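Local coordinates for protein chloromuconate cycloisomerase (Rhodococcus opacus, PDB 4M0X) that belongs to the enolase superfamily of enzymes and carries a manganese(II) ion in a TIM-like barrel domain that is joined to an N-terminal capping domain, at residues A[16-21]-A[331-336]; A[47-52]-A[303-308]; A[134-139]-A[345-350]; A[138-143]-A[325-330]; A[269-274]-A[296-301]. All blocks are in the same frame, centred on the assembly; numbering follows the deposited sequence.

Contact 1: residues A[16-21]-A[331-336]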
# COMPACT_ATOMS: atom_id res chain seq x y z
N PRO A 16 47.50 22.14 -5.83
CA PRO A 16 47.82 22.51 -4.45
C PRO A 16 46.60 23.09 -3.74
O PRO A 16 45.94 23.96 -4.27
CB PRO A 16 48.90 23.57 -4.63
CG PRO A 16 48.55 24.20 -5.93
CD PRO A 16 48.19 23.01 -6.78
N SER A 17 46.32 22.60 -2.54
CA SER A 17 45.11 22.97 -1.81
C SER A 17 45.39 23.59 -0.45
O SER A 17 46.21 23.08 0.31
CB SER A 17 44.22 21.75 -1.64
OG SER A 17 43.48 21.89 -0.45
N ARG A 18 44.66 24.65 -0.13
CA ARG A 18 44.94 25.51 1.04
C ARG A 18 44.93 24.81 2.40
O ARG A 18 45.68 25.21 3.30
CB ARG A 18 43.99 26.71 1.04
CG ARG A 18 44.54 27.94 1.72
CD ARG A 18 43.67 29.16 1.44
NE ARG A 18 44.17 29.99 0.35
CZ ARG A 18 43.80 29.88 -0.93
NH1 ARG A 18 42.92 28.94 -1.29
NH2 ARG A 18 44.30 30.70 -1.85
N ARG A 19 44.09 23.79 2.57
CA ARG A 19 44.11 22.96 3.78
C ARG A 19 43.66 21.52 3.44
O ARG A 19 42.99 21.30 2.42
CB ARG A 19 43.29 23.57 4.94
CG ARG A 19 41.83 23.94 4.64
CD ARG A 19 41.00 23.96 5.92
NE ARG A 19 39.55 24.07 5.69
CZ ARG A 19 38.76 23.11 5.19
NH1 ARG A 19 39.27 21.93 4.83
NH2 ARG A 19 37.46 23.34 5.03
N PRO A 20 44.06 20.53 4.26
CA PRO A 20 43.63 19.17 3.93
C PRO A 20 42.13 19.01 4.18
O PRO A 20 41.59 19.69 5.07
CB PRO A 20 44.46 18.30 4.87
CG PRO A 20 44.79 19.19 6.04
CD PRO A 20 44.91 20.58 5.48
N HIS A 21 41.46 18.15 3.41
CA HIS A 21 40.00 17.94 3.53
C HIS A 21 39.64 16.49 3.89
O HIS A 21 39.59 15.62 3.02
CB HIS A 21 39.26 18.41 2.26
CG HIS A 21 37.84 18.82 2.49
ND1 HIS A 21 37.47 20.12 2.78
CD2 HIS A 21 36.68 18.11 2.45
CE1 HIS A 21 36.15 20.18 2.92
NE2 HIS A 21 35.65 18.97 2.72
N LEU A 331 39.27 27.36 -1.91
CA LEU A 331 40.32 26.60 -1.23
C LEU A 331 41.54 26.12 -2.05
O LEU A 331 42.49 25.57 -1.46
CB LEU A 331 39.71 25.38 -0.54
CG LEU A 331 39.07 25.66 0.83
CD1 LEU A 331 38.63 24.33 1.42
CD2 LEU A 331 40.00 26.42 1.78
N LEU A 332 41.54 26.26 -3.37
CA LEU A 332 42.71 25.89 -4.17
C LEU A 332 43.69 27.07 -4.21
O LEU A 332 43.22 28.20 -4.29
CB LEU A 332 42.30 25.51 -5.59
CG LEU A 332 41.31 24.34 -5.72
CD1 LEU A 332 41.10 23.96 -7.17
CD2 LEU A 332 41.76 23.13 -4.92
N ILE A 333 45.01 26.84 -4.10
CA ILE A 333 45.97 27.95 -4.26
C ILE A 333 46.34 28.20 -5.70
O ILE A 333 46.78 29.30 -6.02
CB ILE A 333 47.23 27.93 -3.35
CG1 ILE A 333 47.97 26.62 -3.43
CG2 ILE A 333 46.87 28.22 -1.90
CD1 ILE A 333 47.86 25.80 -2.15
N ASP A 334 46.13 27.24 -6.58
CA ASP A 334 46.32 27.47 -8.01
C ASP A 334 45.47 26.51 -8.85
O ASP A 334 44.97 25.52 -8.33
CB ASP A 334 47.79 27.32 -8.36
CG ASP A 334 48.19 28.09 -9.62
OD1 ASP A 334 47.34 28.41 -10.49
OD2 ASP A 334 49.40 28.34 -9.76
N GLU A 335 45.32 26.81 -10.14
CA GLU A 335 44.32 26.17 -11.00
C GLU A 335 44.82 26.00 -12.44
O GLU A 335 45.93 26.40 -12.75
CB GLU A 335 43.01 26.97 -10.98
CG GLU A 335 42.46 27.17 -9.57
CD GLU A 335 40.92 27.11 -9.48
OE1 GLU A 335 40.30 26.28 -10.24
OE2 GLU A 335 40.36 27.89 -8.63
N VAL A 336 44.04 25.38 -13.32
CA VAL A 336 44.42 25.37 -14.75
C VAL A 336 43.62 26.38 -15.58
O VAL A 336 43.63 26.34 -16.79
CB VAL A 336 44.50 23.95 -15.39
CG1 VAL A 336 45.44 23.06 -14.60
CG2 VAL A 336 43.14 23.29 -15.53
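The backbones of 16-19 and 331-334 run nearly antiparallel, with end-to-end directions 161° apart, and meet in a single bridge between S17 and L332. Two backbone bonds hold it. I333 N donates to P16 O at 3.0 Å, and R18 N donates to L331 O at 2.7 Å, nearly along the C=O axis. P16 and I333 cross obliquely beside this bridge, with P16 CB 3.4 Å from I333 CG1. R18 sets CG anti to its backbone N, and the chain then bends at chi3 (-97°). This lays the guanidinium on I333, whose CG2 sits over the centre of one face, 3.6 Å from R18 NH2. At the edge of the same group, R18 NH1 makes a weak bond to L332 O at 3.1 Å. The contact joins the N-terminal capping domain of the enolase superfamily to a loop that follows the last parallel strand of the barrel. It lies mostly at the surface. R19 starts in the crowded position between backbone N and carbonyl carbon (chi1 54°) and extends as far as NE. L331 CD1 covers one face of its guanidinium, 3.9 Å from R19 NH2. R19 NE forms a salt bridge with E152, and R19 NH1 donates to H21 ND1 at 3.3 Å. L331 and R19 both touch W139 on the first barrel strand.

Contact 2: residues A[47-52]-A[303-308]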
# COMPACT_ATOMS: atom_id res chain seq x y z
N ILE A 47 36.92 22.62 -22.64
CA ILE A 47 37.52 21.92 -21.50
C ILE A 47 36.45 21.34 -20.56
O ILE A 47 35.39 21.92 -20.36
CB ILE A 47 38.51 22.84 -20.74
CG1 ILE A 47 37.83 24.12 -20.27
CG2 ILE A 47 39.69 23.21 -21.63
CD1 ILE A 47 38.67 24.95 -19.31
N GLY A 48 36.73 20.16 -20.03
CA GLY A 48 35.90 19.56 -19.00
C GLY A 48 36.81 19.07 -17.88
O GLY A 48 38.04 18.95 -18.05
N GLU A 49 36.22 18.78 -16.73
CA GLU A 49 36.97 18.24 -15.62
C GLU A 49 36.30 16.94 -15.16
O GLU A 49 35.08 16.85 -15.09
CB GLU A 49 37.02 19.32 -14.54
CG GLU A 49 37.13 18.87 -13.09
CD GLU A 49 37.30 20.04 -12.12
OE1 GLU A 49 37.15 21.20 -12.51
OE2 GLU A 49 37.59 19.81 -10.94
N ALA A 50 37.10 15.91 -14.90
CA ALA A 50 36.63 14.80 -14.07
C ALA A 50 37.16 14.95 -12.63
O ALA A 50 38.36 15.10 -12.40
CB ALA A 50 37.04 13.46 -14.64
N VAL A 51 36.27 14.93 -11.66
CA VAL A 51 36.75 15.10 -10.31
C VAL A 51 36.00 14.18 -9.32
O VAL A 51 34.86 13.73 -9.56
CB VAL A 51 36.72 16.61 -9.91
CG1 VAL A 51 35.29 17.11 -9.78
CG2 VAL A 51 37.58 16.88 -8.68
N THR A 52 36.66 13.93 -8.20
CA THR A 52 36.26 12.92 -7.26
C THR A 52 36.58 13.45 -5.85
O THR A 52 37.52 14.24 -5.69
CB THR A 52 37.03 11.65 -7.59
OG1 THR A 52 36.11 10.61 -7.94
CG2 THR A 52 37.92 11.24 -6.47
N SER A 303 37.57 21.88 -9.16
CA SER A 303 38.36 23.06 -9.38
C SER A 303 37.44 24.10 -10.02
O SER A 303 36.22 23.90 -10.09
CB SER A 303 39.45 22.71 -10.35
OG SER A 303 38.85 22.47 -11.60
N SER A 304 38.02 25.19 -10.52
CA SER A 304 37.22 26.19 -11.21
C SER A 304 36.68 25.76 -12.56
O SER A 304 35.70 26.33 -13.03
CB SER A 304 37.96 27.50 -11.31
OG SER A 304 37.96 28.11 -10.03
N VAL A 305 37.30 24.74 -13.18
CA VAL A 305 36.80 24.24 -14.46
C VAL A 305 35.36 23.69 -14.39
O VAL A 305 34.47 24.20 -15.09
CB VAL A 305 37.75 23.20 -15.09
CG1 VAL A 305 37.21 22.71 -16.45
CG2 VAL A 305 39.16 23.76 -15.22
N MET A 306 35.13 22.67 -13.55
CA MET A 306 33.79 22.11 -13.31
C MET A 306 32.92 23.07 -12.45
O MET A 306 31.70 23.20 -12.68
CB MET A 306 33.90 20.71 -12.66
CG MET A 306 32.60 20.05 -12.16
SD MET A 306 31.39 19.60 -13.43
CE MET A 306 32.29 18.45 -14.47
N GLY A 307 33.56 23.74 -11.49
CA GLY A 307 32.90 24.73 -10.65
C GLY A 307 32.20 25.81 -11.44
O GLY A 307 31.04 26.14 -11.16
N ALA A 308 32.90 26.37 -12.43
CA ALA A 308 32.29 27.31 -13.39
C ALA A 308 31.04 26.78 -14.14
O ALA A 308 30.04 27.48 -14.17
CB ALA A 308 33.33 27.85 -14.37
O HOH W 1 34.14 23.26 -17.61
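E49 points from strand 47-51 at the first turn of helix 304-316, where S303 is the N-cap. The strand belongs to the capping domain and the helix to the barrel, and their axes cross at -104°. The E49 side chain is extended, with CG anti to the backbone N (chi1 151°), so the carboxylate reaches the side of the first turn, next to the N-cap. S303 N donates to the syn lone pair of E49 OE2 at 2.7 Å. E49 OE1 takes two bonds, one from S303 OG and one from M306 N at 2.7 Å; these donors come from opposite faces of the carboxylate, each well out of its plane. S303 OG also accepts from V305 N at 3.2 Å, the capping bond. The group is buried; the N-H groups pointing to it would be expected to favour the charged form of E49. M306 crosses E49 obliquely and bends at chi2 and chi3, its CE 3.3 Å from E49 O. I47 and V305 cross at about a right angle, I47 CD1 lying 3.9 Å from V305 CG1. Beyond them, a water lies 2.7 Å from V305 O and bridges weakly to I47 O.

Contact 3: residues A[134-139]-A[345-350]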
# COMPACT_ATOMS: atom_id res chain seq x y z
N ARG A 134 24.34 35.87 -8.53
CA ARG A 134 25.18 35.56 -7.38
C ARG A 134 24.56 34.41 -6.61
O ARG A 134 23.36 34.28 -6.56
CB ARG A 134 25.35 36.81 -6.49
CG ARG A 134 26.50 37.73 -6.91
CD ARG A 134 26.39 39.15 -6.37
NE ARG A 134 25.36 39.90 -7.10
CZ ARG A 134 25.57 40.71 -8.15
NH1 ARG A 134 26.81 40.91 -8.63
NH2 ARG A 134 24.53 41.32 -8.74
N ILE A 135 25.38 33.56 -6.00
CA ILE A 135 24.85 32.55 -5.08
C ILE A 135 25.50 32.60 -3.69
O ILE A 135 26.72 32.69 -3.60
CB ILE A 135 25.01 31.13 -5.63
CG1 ILE A 135 25.01 31.14 -7.17
CG2 ILE A 135 23.91 30.26 -5.04
CD1 ILE A 135 25.10 29.77 -7.80
N PRO A 136 24.71 32.56 -2.61
CA PRO A 136 25.44 32.52 -1.32
C PRO A 136 26.08 31.15 -1.15
O PRO A 136 25.48 30.12 -1.51
CB PRO A 136 24.33 32.76 -0.27
CG PRO A 136 23.11 33.20 -1.06
CD PRO A 136 23.25 32.55 -2.42
N ILE A 137 27.30 31.12 -0.63
CA ILE A 137 28.04 29.88 -0.49
C ILE A 137 27.89 29.24 0.92
O ILE A 137 27.85 29.95 1.94
CB ILE A 137 29.50 30.15 -0.86
CG1 ILE A 137 29.55 30.58 -2.32
CG2 ILE A 137 30.36 28.91 -0.74
CD1 ILE A 137 29.05 29.53 -3.30
N THR A 138 27.72 27.92 0.97
CA THR A 138 27.69 27.21 2.23
C THR A 138 29.10 26.70 2.49
O THR A 138 29.65 25.94 1.67
CB THR A 138 26.71 26.03 2.21
OG1 THR A 138 25.38 26.54 2.33
CG2 THR A 138 26.94 25.10 3.35
N TRP A 139 29.68 27.15 3.61
CA TRP A 139 31.03 26.76 3.97
C TRP A 139 31.07 25.41 4.64
O TRP A 139 30.43 25.20 5.68
CB TRP A 139 31.68 27.78 4.92
CG TRP A 139 33.12 27.42 5.14
CD1 TRP A 139 33.65 26.82 6.23
CD2 TRP A 139 34.19 27.57 4.20
NE1 TRP A 139 34.99 26.59 6.04
CE2 TRP A 139 35.35 27.04 4.80
CE3 TRP A 139 34.28 28.10 2.89
CZ2 TRP A 139 36.59 27.05 4.16
CZ3 TRP A 139 35.52 28.10 2.25
CH2 TRP A 139 36.66 27.58 2.89
N ARG A 345 32.32 38.51 -0.20
CA ARG A 345 31.56 38.62 1.05
C ARG A 345 30.76 37.35 1.26
O ARG A 345 29.59 37.39 1.67
CB ARG A 345 30.65 39.87 1.05
CG ARG A 345 31.36 41.19 1.38
CD ARG A 345 31.98 41.20 2.79
N GLY A 346 31.40 36.23 0.94
CA GLY A 346 30.76 34.92 1.06
C GLY A 346 29.75 34.59 -0.02
O GLY A 346 28.74 33.95 0.25
N GLU A 347 30.02 35.01 -1.25
CA GLU A 347 29.13 34.70 -2.37
C GLU A 347 29.91 34.39 -3.63
O GLU A 347 30.92 35.02 -3.91
CB GLU A 347 28.18 35.86 -2.66
CG GLU A 347 27.25 36.22 -1.51
CD GLU A 347 26.19 37.25 -1.88
OE1 GLU A 347 25.12 37.21 -1.24
OE2 GLU A 347 26.40 38.09 -2.79
N LEU A 348 29.43 33.43 -4.40
CA LEU A 348 30.01 33.16 -5.71
C LEU A 348 29.36 34.08 -6.73
O LEU A 348 28.13 34.25 -6.70
CB LEU A 348 29.80 31.70 -6.08
CG LEU A 348 30.21 31.26 -7.49
CD1 LEU A 348 31.70 31.44 -7.74
CD2 LEU A 348 29.78 29.81 -7.69
N LEU A 349 30.16 34.69 -7.60
CA LEU A 349 29.64 35.41 -8.75
C LEU A 349 29.62 34.43 -9.93
O LEU A 349 30.62 33.79 -10.20
CB LEU A 349 30.53 36.58 -9.10
CG LEU A 349 31.06 37.65 -8.15
CD1 LEU A 349 31.89 38.57 -9.04
CD2 LEU A 349 29.98 38.46 -7.44
N ILE A 350 28.51 34.31 -10.63
CA ILE A 350 28.44 33.30 -11.71
C ILE A 350 29.20 33.69 -12.99
O ILE A 350 28.96 34.76 -13.59
CB ILE A 350 26.98 32.89 -12.04
CG1 ILE A 350 26.32 32.24 -10.81
CG2 ILE A 350 26.94 31.97 -13.25
CD1 ILE A 350 24.81 32.36 -10.76
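I135, I137, L348 and I350 make the tight, buried half of this contact. I135 CG1 lies 3.8 Å from I350 CD1, the two side chains crossing obliquely. I137 reaches over L348 in the same way, with I137 CD1 3.6 Å from L348 CB. Helix 304-316 backs this side: Y314 touches I135, and A311 touches L348. The backbones run antiparallel, with axes 159° apart. I135 and L348 form the hydrogen-bonded pair: I135 N donates to L348 O and L348 N to I135 O, both at 2.9 Å and in the carbonyl planes. A third bond runs from I137 N to G346 O at 3.3 Å, the donor standing above the carbonyl plane. Strand 134-141 is the first strand of the TIM-like barrel, and 347-349 is a short antiparallel strand added beside it. The other sheet face, with R134, P136, E347 and L349, is looser and partly open to solvent. R134 and L349 lie side by side, pointing the same way, with R134 CG 3.6 Å from L349 CD2. A bend at chi3 turns the R134 guanidinium nearly parallel to the E347 carboxylate (18°), but R134 NE stays 4.8 Å from E347 OE2.

Contact 4: residues A[138-143]-A[325-330]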
# COMPACT_ATOMS: atom_id res chain seq x y z
N THR A 138 27.72 27.92 0.97
CA THR A 138 27.69 27.21 2.23
C THR A 138 29.10 26.70 2.49
O THR A 138 29.65 25.94 1.67
CB THR A 138 26.71 26.03 2.21
OG1 THR A 138 25.38 26.54 2.33
CG2 THR A 138 26.94 25.10 3.35
N TRP A 139 29.68 27.15 3.61
CA TRP A 139 31.03 26.76 3.97
C TRP A 139 31.07 25.41 4.64
O TRP A 139 30.43 25.20 5.68
CB TRP A 139 31.68 27.78 4.92
CG TRP A 139 33.12 27.42 5.14
CD1 TRP A 139 33.65 26.82 6.23
CD2 TRP A 139 34.19 27.57 4.20
NE1 TRP A 139 34.99 26.59 6.04
CE2 TRP A 139 35.35 27.04 4.80
CE3 TRP A 139 34.28 28.10 2.89
CZ2 TRP A 139 36.59 27.05 4.16
CZ3 TRP A 139 35.52 28.10 2.25
CH2 TRP A 139 36.66 27.58 2.89
N ALA A 140 31.83 24.49 4.07
CA ALA A 140 31.94 23.17 4.65
C ALA A 140 33.23 22.97 5.43
O ALA A 140 34.32 22.86 4.85
CB ALA A 140 31.72 22.07 3.60
N PHE A 141 33.08 22.95 6.75
CA PHE A 141 34.12 22.49 7.63
C PHE A 141 34.57 21.07 7.32
O PHE A 141 33.78 20.22 6.91
CB PHE A 141 33.60 22.49 9.05
CG PHE A 141 33.08 23.81 9.50
CD1 PHE A 141 33.89 24.95 9.42
CD2 PHE A 141 31.78 23.93 10.01
CE1 PHE A 141 33.42 26.17 9.85
CE2 PHE A 141 31.30 25.16 10.45
CZ PHE A 141 32.12 26.27 10.38
N SER A 142 35.86 20.84 7.52
CA SER A 142 36.47 19.54 7.44
C SER A 142 36.14 18.74 8.72
O SER A 142 35.58 19.31 9.69
CB SER A 142 37.98 19.76 7.30
OG SER A 142 38.66 18.55 7.14
N ALA A 143 36.48 17.45 8.76
CA ALA A 143 36.25 16.66 9.98
C ALA A 143 37.29 16.91 11.09
O ALA A 143 37.33 16.20 12.09
CB ALA A 143 36.12 15.18 9.66
N GLU A 325 27.02 24.93 -2.18
CA GLU A 325 28.30 24.71 -1.51
C GLU A 325 29.48 24.81 -2.48
O GLU A 325 30.43 24.03 -2.38
CB GLU A 325 28.31 23.34 -0.78
CG GLU A 325 27.96 22.14 -1.67
CD GLU A 325 28.22 20.78 -1.02
OE1 GLU A 325 28.62 20.69 0.17
OE2 GLU A 325 28.05 19.76 -1.73
N LEU A 326 29.46 25.76 -3.42
CA LEU A 326 30.56 25.80 -4.38
C LEU A 326 31.75 26.59 -3.88
O LEU A 326 32.18 27.51 -4.56
CB LEU A 326 30.12 26.34 -5.72
CG LEU A 326 29.58 25.32 -6.69
CD1 LEU A 326 29.08 26.02 -7.94
CD2 LEU A 326 30.65 24.30 -7.05
N PHE A 327 32.28 26.21 -2.71
CA PHE A 327 33.39 26.91 -2.04
C PHE A 327 34.71 26.28 -2.47
O PHE A 327 35.77 26.86 -2.28
CB PHE A 327 33.26 26.73 -0.53
CG PHE A 327 33.39 25.30 -0.11
CD1 PHE A 327 34.64 24.72 0.08
CD2 PHE A 327 32.27 24.50 0.02
CE1 PHE A 327 34.77 23.38 0.41
CE2 PHE A 327 32.39 23.17 0.35
CZ PHE A 327 33.65 22.60 0.54
N GLY A 328 34.64 25.08 -3.02
CA GLY A 328 35.84 24.29 -3.34
C GLY A 328 36.98 25.06 -3.97
O GLY A 328 38.05 25.17 -3.37
N PRO A 329 36.77 25.59 -5.19
CA PRO A 329 37.78 26.47 -5.81
C PRO A 329 38.41 27.52 -4.86
O PRO A 329 39.61 27.65 -4.83
CB PRO A 329 37.00 27.13 -6.94
CG PRO A 329 36.03 26.08 -7.34
CD PRO A 329 35.58 25.46 -6.06
N GLY A 330 37.62 28.25 -4.08
CA GLY A 330 38.17 29.18 -3.08
C GLY A 330 39.34 28.65 -2.25
O GLY A 330 40.27 29.41 -1.94
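E325 OE2 is held by a hydrogen bond from A299 N; OE1 forms a salt bridge with K165, so two bonds grip the carboxylate. These bonds suit a buried charge and would be expected to favour the ionised form. The side chain starts in the crowded position (chi1 55°) and then runs extended, its nearest atom about 5 Å from the manganese ion, whose site is formed by D196, E222 and D247. Toward 138-143, E325 offers its CA and CB; E325 CA is 3.7 Å from T138 O. The main packing belongs to F327. The backbone reaches it through an inverse gamma turn centred on L326, closed by a weak bond from F327 N to E325 O. F327 CG also takes the crowded position (chi1 63°), which sends the ring toward the strand. A140 N lies over one face of the ring, offset toward the rim, and A140 CB is 3.5 Å from F327 CE2. T138 O approaches F327 CD2 to 3.4 Å. W139 comes in obliquely: the centroids of its six-membered ring and the F327 ring are 5.3 Å apart and the planes meet at 55°. W139 CE3 is 3.8 Å from F327 CB. W139 NE1 bonds to E152, and its ring makes a cation-pi contact with K156. T138 bonds through its backbone to C324, so the first and last parallel strands close the barrel here. F141 packs on helix 146-159, W139 touches strand 163-167, and on the far side L326 packs against helix 304-316.

Contact 5: residues A[269-274]-A[296-301]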
# COMPACT_ATOMS: atom_id res chain seq x y z
N ALA A 269 20.80 16.86 -3.51
CA ALA A 269 22.04 17.58 -3.72
C ALA A 269 22.34 17.43 -5.20
O ALA A 269 22.54 16.32 -5.68
CB ALA A 269 23.13 16.96 -2.87
N ILE A 270 22.34 18.53 -5.94
CA ILE A 270 22.60 18.48 -7.36
C ILE A 270 24.09 18.72 -7.66
O ILE A 270 24.70 19.62 -7.08
CB ILE A 270 21.72 19.49 -8.11
CG1 ILE A 270 20.25 19.30 -7.73
CG2 ILE A 270 21.96 19.40 -9.62
CD1 ILE A 270 19.60 18.05 -8.29
N LYS A 271 24.67 17.91 -8.55
CA LYS A 271 26.11 17.92 -8.83
C LYS A 271 26.29 17.32 -10.19
O LYS A 271 25.72 16.27 -10.43
CB LYS A 271 26.88 17.02 -7.88
CG LYS A 271 27.10 17.49 -6.46
CD LYS A 271 28.26 16.70 -5.84
CE LYS A 271 27.79 15.53 -4.99
NZ LYS A 271 27.95 15.80 -3.53
N ILE A 272 27.10 17.94 -11.05
CA ILE A 272 27.29 17.44 -12.41
C ILE A 272 28.03 16.09 -12.53
O ILE A 272 27.48 15.14 -13.09
CB ILE A 272 27.88 18.51 -13.34
CG1 ILE A 272 26.86 19.60 -13.57
CG2 ILE A 272 28.24 17.91 -14.70
CD1 ILE A 272 27.32 20.69 -14.50
N PRO A 273 29.27 15.98 -11.98
CA PRO A 273 30.07 14.76 -12.16
C PRO A 273 29.29 13.48 -11.85
O PRO A 273 29.23 12.56 -12.65
CB PRO A 273 31.18 14.92 -11.11
CG PRO A 273 31.26 16.38 -10.87
CD PRO A 273 29.85 16.85 -10.95
N LYS A 274 28.67 13.46 -10.69
CA LYS A 274 27.96 12.30 -10.21
C LYS A 274 26.73 11.89 -11.06
O LYS A 274 26.29 10.73 -10.98
CB LYS A 274 27.67 12.53 -8.72
CG LYS A 274 26.27 12.29 -8.22
CD LYS A 274 25.64 13.55 -7.66
CE LYS A 274 24.70 13.14 -6.54
NZ LYS A 274 23.75 14.17 -6.06
N PHE A 296 19.92 21.62 -3.72
CA PHE A 296 21.11 22.13 -3.13
C PHE A 296 22.09 22.12 -4.27
O PHE A 296 22.16 21.14 -5.02
CB PHE A 296 21.57 21.16 -2.08
CG PHE A 296 22.76 21.63 -1.29
CD1 PHE A 296 22.79 22.91 -0.72
CD2 PHE A 296 23.81 20.76 -1.04
CE1 PHE A 296 23.87 23.31 0.06
CE2 PHE A 296 24.89 21.15 -0.25
CZ PHE A 296 24.93 22.43 0.29
N GLY A 297 22.81 23.23 -4.41
CA GLY A 297 23.88 23.33 -5.39
C GLY A 297 25.13 22.73 -4.79
O GLY A 297 25.93 23.44 -4.15
N ALA A 298 25.30 21.43 -5.01
CA ALA A 298 26.27 20.64 -4.28
C ALA A 298 27.65 20.64 -4.92
O ALA A 298 27.81 20.95 -6.10
CB ALA A 298 25.78 19.22 -4.08
N ALA A 299 28.64 20.26 -4.12
CA ALA A 299 30.03 20.28 -4.53
C ALA A 299 30.59 18.86 -4.50
O ALA A 299 30.08 18.01 -3.76
CB ALA A 299 30.83 21.18 -3.60
N THR A 300 31.62 18.61 -5.30
CA THR A 300 32.23 17.28 -5.36
C THR A 300 33.39 17.08 -4.35
O THR A 300 33.49 16.03 -3.73
CB THR A 300 32.57 16.88 -6.81
OG1 THR A 300 31.36 16.73 -7.56
CG2 THR A 300 33.29 15.56 -6.85
N PRO A 301 34.25 18.07 -4.16
CA PRO A 301 34.33 19.39 -4.77
C PRO A 301 35.06 19.28 -6.10
O PRO A 301 35.33 18.19 -6.58
CB PRO A 301 35.16 20.21 -3.75
CG PRO A 301 35.52 19.25 -2.65
CD PRO A 301 35.38 17.88 -3.23
O HOH W 2 29.51 14.98 -8.28
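The F296 ring is met at its edge, where A269 CB lies near the ring plane, 4.3 Å from F296 CD2. V322 and E325 also touch this side chain. The P273 ring meets T300 tip to tip, with P273 CG 3.3 Å from T300 OG1. Between these two ends the strands pair in parallel. I270 N donates to F296 O at 2.8 Å, nearly along the C=O axis, and I270 O accepts from A298 N, also at 2.8 Å. G297 is the centre of an inverse gamma turn, after which the chain continues past K271. A269 CB and A298 CB touch at 3.7 Å. K271 leaves the backbone with CG anti to the carbonyl carbon, bends at chi3 and chi4, and passes alongside A298. Its NZ donates to A299 O at 3.1 Å from above the carbonyl plane. The same NZ forms a salt bridge with D247, a residue of the manganese site, and the nearest K271 side-chain atom is about 4 Å from the manganese ion. Its charge would be expected to polarise that aspartate. A water joins K274 N to T300 OG1, 2.6 Å from the hydroxyl. Strand 267-270, helix 278-291 and strand 294-297 form a beta-alpha-beta crossover of the barrel. I270 packs outward on I284 and A285 of that helix, while I272 and P273 lean on M306 of helix 304-316.

How the contacts relate
Contacts 2, 4 and 5 are buried, contact 3 is half open, and contact 1 lies at the surface. Contacts 1 and 2 join the capping domain to the barrel, the first with backbone bonds and arginine packing, the second with a buried carboxylate on a helix start. They meet where E335 OE1 takes S304 N. Contacts 3 and 4 share T138 and W139 on strand 134-141, one through strand pairing, the other through aromatic packing. Contact 5 pairs neighbouring barrel strands and meets contact 4 at E325, beside the manganese site. W139 also carries contact 4 toward contact 1, through L331, and M306 links contact 2 to contact 5, through I272.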